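Local coordinates for protein YiiM (Escherichia coli, PDB 1O65) that probably acts as a molybdenum-binding MOSC-domain oxidoreductase on nitrogenous compounds, at residues L69-E75 with E98-G104; L105-V110 with G152-W156. All blocks are in the same frame, centred on the assembly; numbering follows the deposited sequence.

Contact 1 (L69-E75 with E98-G104); sequences LCHYPRE and ENLSTDG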
loop_
_atom_site.group_PDB
_atom_site.type_symbol
_atom_site.label_atom_id
_atom_site.label_comp_id
_atom_site.label_asym_id
_atom_site.label_seq_id
_atom_site.Cartn_x
_atom_site.Cartn_y
_atom_site.Cartn_z
ATOM N N LEU A 69 -0.524 6.116 5.707
ATOM C CA LEU A 69 -0.566 6.528 4.332
ATOM C C LEU A 69 -0.773 5.371 3.345
ATOM O O LEU A 69 -0.113 4.342 3.439
ATOM C CB LEU A 69 0.753 7.204 3.916
ATOM C CG LEU A 69 1.080 8.587 4.439
ATOM C CD1 LEU A 69 2.583 8.830 4.423
ATOM C CD2 LEU A 69 0.374 9.687 3.646
ATOM N N CYS A 70 -1.606 5.592 2.347
ATOM C CA CYS A 70 -1.935 4.584 1.343
ATOM C C CYS A 70 -1.381 5.023 -0.016
ATOM O O CYS A 70 -1.614 6.181 -0.400
ATOM C CB CYS A 70 -3.460 4.432 1.250
ATOM S SG CYS A 70 -3.991 3.312 -0.101
ATOM N N HIS A 71 -0.716 4.148 -0.734
ATOM C CA HIS A 71 -0.133 4.501 -2.023
ATOM C C HIS A 71 -0.762 3.696 -3.154
ATOM O O HIS A 71 -0.907 2.482 -2.995
ATOM C CB HIS A 71 1.381 4.126 -1.998
ATOM C CG HIS A 71 2.177 4.799 -3.063
ATOM N ND1 HIS A 71 3.262 5.624 -2.774
ATOM C CD2 HIS A 71 2.026 4.834 -4.410
ATOM C CE1 HIS A 71 3.742 6.121 -3.901
ATOM N NE2 HIS A 71 3.016 5.654 -4.904
ATOM N N TYR A 72 -1.069 4.314 -4.294
ATOM C CA TYR A 72 -1.562 3.514 -5.430
ATOM C C TYR A 72 -0.871 4.000 -6.704
ATOM O O TYR A 72 -0.814 5.188 -7.045
ATOM C CB TYR A 72 -3.063 3.486 -5.560
ATOM C CG TYR A 72 -3.630 2.315 -6.338
ATOM C CD1 TYR A 72 -3.606 1.029 -5.820
ATOM C CD2 TYR A 72 -4.205 2.492 -7.600
ATOM C CE1 TYR A 72 -4.120 -0.052 -6.504
ATOM C CE2 TYR A 72 -4.720 1.419 -8.289
ATOM C CZ TYR A 72 -4.682 0.148 -7.745
ATOM O OH TYR A 72 -5.193 -0.922 -8.449
ATOM N N PRO A 73 -0.226 3.071 -7.391
ATOM C CA PRO A 73 0.471 3.435 -8.615
ATOM C C PRO A 73 -0.519 3.823 -9.692
ATOM O O PRO A 73 -1.474 3.059 -9.982
ATOM C CB PRO A 73 1.257 2.192 -8.980
ATOM C CG PRO A 73 1.312 1.355 -7.729
ATOM C CD PRO A 73 0.069 1.694 -6.947
ATOM N N ARG A 74 -0.314 4.981 -10.322
ATOM C CA ARG A 74 -1.158 5.347 -11.464
ATOM C C ARG A 74 -1.021 4.322 -12.592
ATOM O O ARG A 74 -1.971 4.210 -13.386
ATOM C CB ARG A 74 -0.862 6.735 -12.034
ATOM C CG ARG A 74 -1.303 7.884 -11.131
ATOM C CD ARG A 74 -1.319 9.224 -11.872
ATOM N NE ARG A 74 0.035 9.723 -12.030
ATOM C CZ ARG A 74 0.859 10.384 -11.264
ATOM N NH1 ARG A 74 0.561 10.772 -10.031
ATOM N NH2 ARG A 74 2.084 10.725 -11.714
ATOM N N GLU A 75 0.100 3.616 -12.745
ATOM C CA GLU A 75 0.180 2.578 -13.780
ATOM C C GLU A 75 -1.046 1.656 -13.763
ATOM O O GLU A 75 -1.566 1.308 -14.831
ATOM C CB GLU A 75 1.438 1.734 -13.600
ATOM C CG GLU A 75 2.770 2.390 -13.847
ATOM C CD GLU A 75 3.369 3.258 -12.772
ATOM O OE1 GLU A 75 2.688 3.681 -11.806
ATOM O OE2 GLU A 75 4.596 3.582 -12.888
ATOM N N GLU A 98 -6.241 6.179 -2.239
ATOM C CA GLU A 98 -4.870 6.537 -1.954
ATOM C C GLU A 98 -4.637 7.965 -1.509
ATOM O O GLU A 98 -5.317 8.930 -1.851
ATOM C CB GLU A 98 -3.992 6.259 -3.192
ATOM C CG GLU A 98 -4.290 7.147 -4.380
ATOM C CD GLU A 98 -5.261 6.484 -5.339
ATOM O OE1 GLU A 98 -6.212 5.840 -4.856
ATOM O OE2 GLU A 98 -5.081 6.584 -6.569
ATOM N N ASN A 99 -3.581 8.125 -0.703
ATOM C CA ASN A 99 -3.135 9.462 -0.308
ATOM C C ASN A 99 -2.029 9.902 -1.276
ATOM O O ASN A 99 -1.912 11.080 -1.581
ATOM C CB ASN A 99 -2.548 9.477 1.093
ATOM C CG ASN A 99 -3.506 8.940 2.134
ATOM O OD1 ASN A 99 -3.203 7.913 2.764
ATOM N ND2 ASN A 99 -4.623 9.644 2.309
ATOM N N LEU A 100 -1.225 8.916 -1.713
ATOM C CA LEU A 100 -0.088 9.208 -2.578
ATOM C C LEU A 100 -0.220 8.618 -3.978
ATOM O O LEU A 100 -0.402 7.424 -4.152
ATOM C CB LEU A 100 1.208 8.709 -1.948
ATOM C CG LEU A 100 1.586 9.264 -0.573
ATOM C CD1 LEU A 100 2.933 8.739 -0.114
ATOM C CD2 LEU A 100 1.574 10.784 -0.576
ATOM N N SER A 101 -0.058 9.470 -5.002
ATOM C CA SER A 101 -0.200 8.993 -6.378
ATOM C C SER A 101 1.062 9.326 -7.167
ATOM O O SER A 101 1.514 10.468 -7.136
ATOM C CB SER A 101 -1.435 9.577 -7.032
ATOM O OG SER A 101 -1.515 9.221 -8.404
ATOM N N THR A 102 1.640 8.342 -7.850
ATOM C CA THR A 102 2.847 8.475 -8.612
ATOM C C THR A 102 2.931 7.610 -9.885
ATOM O O THR A 102 2.126 6.738 -10.187
ATOM C CB THR A 102 4.054 7.908 -7.794
ATOM O OG1 THR A 102 3.760 6.525 -7.536
ATOM C CG2 THR A 102 4.376 8.652 -6.536
ATOM N N ASP A 103 4.051 7.798 -10.576
ATOM C CA ASP A 103 4.486 6.996 -11.703
ATOM C C ASP A 103 5.873 6.437 -11.284
ATOM O O ASP A 103 6.476 7.069 -10.410
ATOM C CB ASP A 103 4.733 7.769 -12.979
ATOM C CG ASP A 103 3.494 8.234 -13.708
ATOM O OD1 ASP A 103 2.716 7.409 -14.220
ATOM O OD2 ASP A 103 3.348 9.476 -13.769
ATOM N N GLY A 104 6.300 5.315 -11.829
ATOM C CA GLY A 104 7.619 4.790 -11.539
ATOM C C GLY A 104 7.737 3.897 -10.335
ATOM O O GLY A 104 8.832 3.368 -10.110
HETATM O O HOH W 1 -2.662 6.879 -8.021
HETATM O O HOH W 2 3.155 12.052 -9.502
HETATM O O HOH W 3 3.908 4.571 -9.590
#
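His71 turns its ring toward Thr102 with CG anti to the backbone N (chi1 -162°). Thr102 sets OG1 between its own N and carbonyl carbon (chi1 60°). OG1 lies at the ring edge, in plane, 2.9 Å from His71 NE2 in a nearly straight hydrogen bond. Leu100 CB and Leu100 O lie over one face of the ring. The strands run parallel: Leu100 N gives to Cys70 O, and Tyr72 N gives to Leu100 O. Cys70 O also accepts from Asn99 N, while Asn99 OD1 takes Cys70 N at 2.8 Å. Arg74 bends at chi3 and lays its guanidinium over the Thr102 backbone. Its NH2 reaches Asp103 OD2 at 2.7 Å, a salt bridge made from above the carboxylate plane. With an alanine in place of Arg74, the Asp103 carboxylate is likely to lose its salt-bridge mate. Glu75 OE2 accepts Gly104 N through its syn lone pair at 2.7 Å. A water links Tyr72 O, Ser101 OG and Glu98 OE2, which also bonds Tyr77 OH. The two strands belong to a beta-alpha-beta unit, with helix 75-83 in the connection. Strand 156-160 flanks strand 69-73, and strand 14-21 flanks strand 100-102, where Asp18 also pairs with Arg74.

Contact 2 (L105-V110 with G152-W156); sequences LTESNV and GKVGW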
loop_
_atom_site.group_PDB
_atom_site.type_symbol
_atom_site.label_atom_id
_atom_site.label_comp_id
_atom_site.label_asym_id
_atom_site.label_seq_id
_atom_site.Cartn_x
_atom_site.Cartn_y
_atom_site.Cartn_z
ATOM N N LEU A 105 6.711 3.748 -9.493
ATOM C CA LEU A 105 6.784 2.903 -8.309
ATOM C C LEU A 105 5.681 1.855 -8.331
ATOM O O LEU A 105 4.482 2.183 -8.349
ATOM C CB LEU A 105 6.695 3.729 -7.028
ATOM C CG LEU A 105 7.913 4.578 -6.670
ATOM C CD1 LEU A 105 7.625 5.462 -5.468
ATOM C CD2 LEU A 105 9.118 3.708 -6.365
ATOM N N THR A 106 6.053 0.575 -8.351
ATOM C CA THR A 106 5.072 -0.497 -8.390
ATOM C C THR A 106 5.379 -1.560 -7.346
ATOM O O THR A 106 6.397 -1.525 -6.650
ATOM C CB THR A 106 5.006 -1.194 -9.766
ATOM O OG1 THR A 106 6.244 -1.902 -9.956
ATOM C CG2 THR A 106 4.792 -0.243 -10.932
ATOM N N GLU A 107 4.491 -2.570 -7.225
ATOM C CA GLU A 107 4.720 -3.655 -6.288
ATOM C C GLU A 107 6.030 -4.386 -6.573
ATOM O O GLU A 107 6.640 -4.943 -5.637
ATOM C CB GLU A 107 3.564 -4.682 -6.339
ATOM C CG GLU A 107 2.251 -4.066 -5.843
ATOM C CD GLU A 107 1.543 -3.232 -6.884
ATOM O OE1 GLU A 107 1.918 -3.237 -8.105
ATOM O OE2 GLU A 107 0.603 -2.513 -6.503
ATOM N N SER A 108 6.448 -4.457 -7.847
ATOM C CA SER A 108 7.682 -5.141 -8.174
ATOM C C SER A 108 8.936 -4.331 -7.952
ATOM O O SER A 108 10.004 -4.962 -8.024
ATOM C CB SER A 108 7.660 -5.744 -9.588
ATOM O OG SER A 108 7.161 -4.827 -10.544
ATOM N N ASN A 109 8.923 -3.027 -7.749
ATOM C CA ASN A 109 10.197 -2.351 -7.471
ATOM C C ASN A 109 10.136 -1.612 -6.125
ATOM O O ASN A 109 10.990 -0.766 -5.833
ATOM C CB ASN A 109 10.662 -1.454 -8.603
ATOM C CG ASN A 109 9.832 -0.227 -8.794
ATOM O OD1 ASN A 109 8.655 -0.255 -8.405
ATOM N ND2 ASN A 109 10.370 0.857 -9.361
ATOM N N VAL A 110 9.065 -1.820 -5.366
ATOM C CA VAL A 110 8.982 -1.243 -4.020
ATOM C C VAL A 110 9.181 -2.397 -3.028
ATOM O O VAL A 110 8.516 -3.427 -3.150
ATOM C CB VAL A 110 7.684 -0.478 -3.789
ATOM C CG1 VAL A 110 7.438 -0.121 -2.331
ATOM C CG2 VAL A 110 7.738 0.834 -4.589
ATOM N N GLY A 152 -2.486 -8.696 -8.014
ATOM C CA GLY A 152 -1.414 -8.153 -7.161
ATOM C C GLY A 152 -1.367 -6.642 -7.288
ATOM O O GLY A 152 -0.502 -6.008 -6.675
ATOM N N LYS A 153 -2.299 -6.039 -8.019
ATOM C CA LYS A 153 -2.317 -4.590 -8.222
ATOM C C LYS A 153 -3.019 -3.937 -7.038
ATOM O O LYS A 153 -4.119 -3.408 -7.179
ATOM C CB LYS A 153 -3.027 -4.255 -9.542
ATOM C CG LYS A 153 -2.367 -4.955 -10.738
ATOM C CD LYS A 153 -3.131 -4.631 -12.025
ATOM C CE LYS A 153 -2.785 -5.585 -13.156
ATOM N NZ LYS A 153 -1.453 -5.284 -13.751
ATOM N N VAL A 154 -2.305 -3.900 -5.900
ATOM C CA VAL A 154 -2.957 -3.441 -4.670
ATOM C C VAL A 154 -2.362 -2.188 -4.082
ATOM O O VAL A 154 -3.074 -1.457 -3.375
ATOM C CB VAL A 154 -2.918 -4.575 -3.631
ATOM C CG1 VAL A 154 -3.561 -5.843 -4.172
ATOM C CG2 VAL A 154 -1.463 -4.870 -3.212
ATOM N N GLY A 155 -1.117 -1.841 -4.432
ATOM C CA GLY A 155 -0.585 -0.631 -3.751
ATOM C C GLY A 155 -0.079 -1.062 -2.367
ATOM O O GLY A 155 0.017 -2.247 -2.079
ATOM N N TRP A 156 0.329 -0.114 -1.546
ATOM C CA TRP A 156 0.915 -0.445 -0.249
ATOM C C TRP A 156 0.713 0.669 0.768
ATOM O O TRP A 156 0.397 1.797 0.410
ATOM C CB TRP A 156 2.422 -0.701 -0.422
ATOM C CG TRP A 156 3.111 0.433 -1.117
ATOM C CD1 TRP A 156 3.653 1.546 -0.543
ATOM C CD2 TRP A 156 3.305 0.561 -2.529
ATOM N NE1 TRP A 156 4.200 2.345 -1.518
ATOM C CE2 TRP A 156 3.985 1.777 -2.746
ATOM C CE3 TRP A 156 2.962 -0.226 -3.638
ATOM C CZ2 TRP A 156 4.318 2.229 -4.023
ATOM C CZ3 TRP A 156 3.288 0.227 -4.904
ATOM C CH2 TRP A 156 3.960 1.437 -5.082
#
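Trp156 presents one face of its indole to Val110, whose CG1 sits over the five-membered ring, 4.1 Å from its centroid, in a CH-pi contact. The His71 ring stacks on the opposite side of the indole. The other methyl, Val110 CG2, packs against Trp156 CZ2 at 3.7 Å. At the indole edge, in plane, Leu105 O comes within 3.4 Å of Trp156 CH2. Leu105 CB touches the same end of the ring. The backbone of Thr106 and Glu107 passes obliquely by Trp156 CZ3. Trp156 CB points toward segment 105-110, and CG lies between the backbone N and the carbonyl carbon (chi1 53°).

Glu107 makes the polar half of the contact. Its chain bends at chi2 (81°) and carries the carboxylate to the backbone of 152-156. Glu107 OE2 accepts Gly155 N at 2.8 Å, using its anti lone pair. A second, weak bond to OE2 comes from Val154 N at 3.3 Å. His76 NE2 is a further partner of OE2, so several bonds grip this buried oxygen.

Gly152 follows helix 144-151, and Trp156 opens strand 156-160. The indole NE1 bonds to Tyr158 OH on that strand. Helix 183-191 touches Glu107 and Val110, and strand 121-128 adds Val125 beside Val110 and Trp156.

In the fold
The centres of contacts 1 and 2 lie about 9 Å apart, both deep in the chain and both within the MOSC domain. They come in series: segment 98-104 ends contact 1, and 105-110 follows directly to begin contact 2. Strand 69-73 lies between strands 100-102 and 156-160 in the mixed sheet, parallel to the first and antiparallel to the second. It holds one side of contact 1 and pairs with the strand that Trp156 of contact 2 begins. His71 N bonds Trp156 O, and Tyr72 OH bonds Lys153 O. Pro73 CB packs on Leu105 O. The sheet core of contact 1 thus continues into the buried loops of contact 2, which extend it toward helix 183-191.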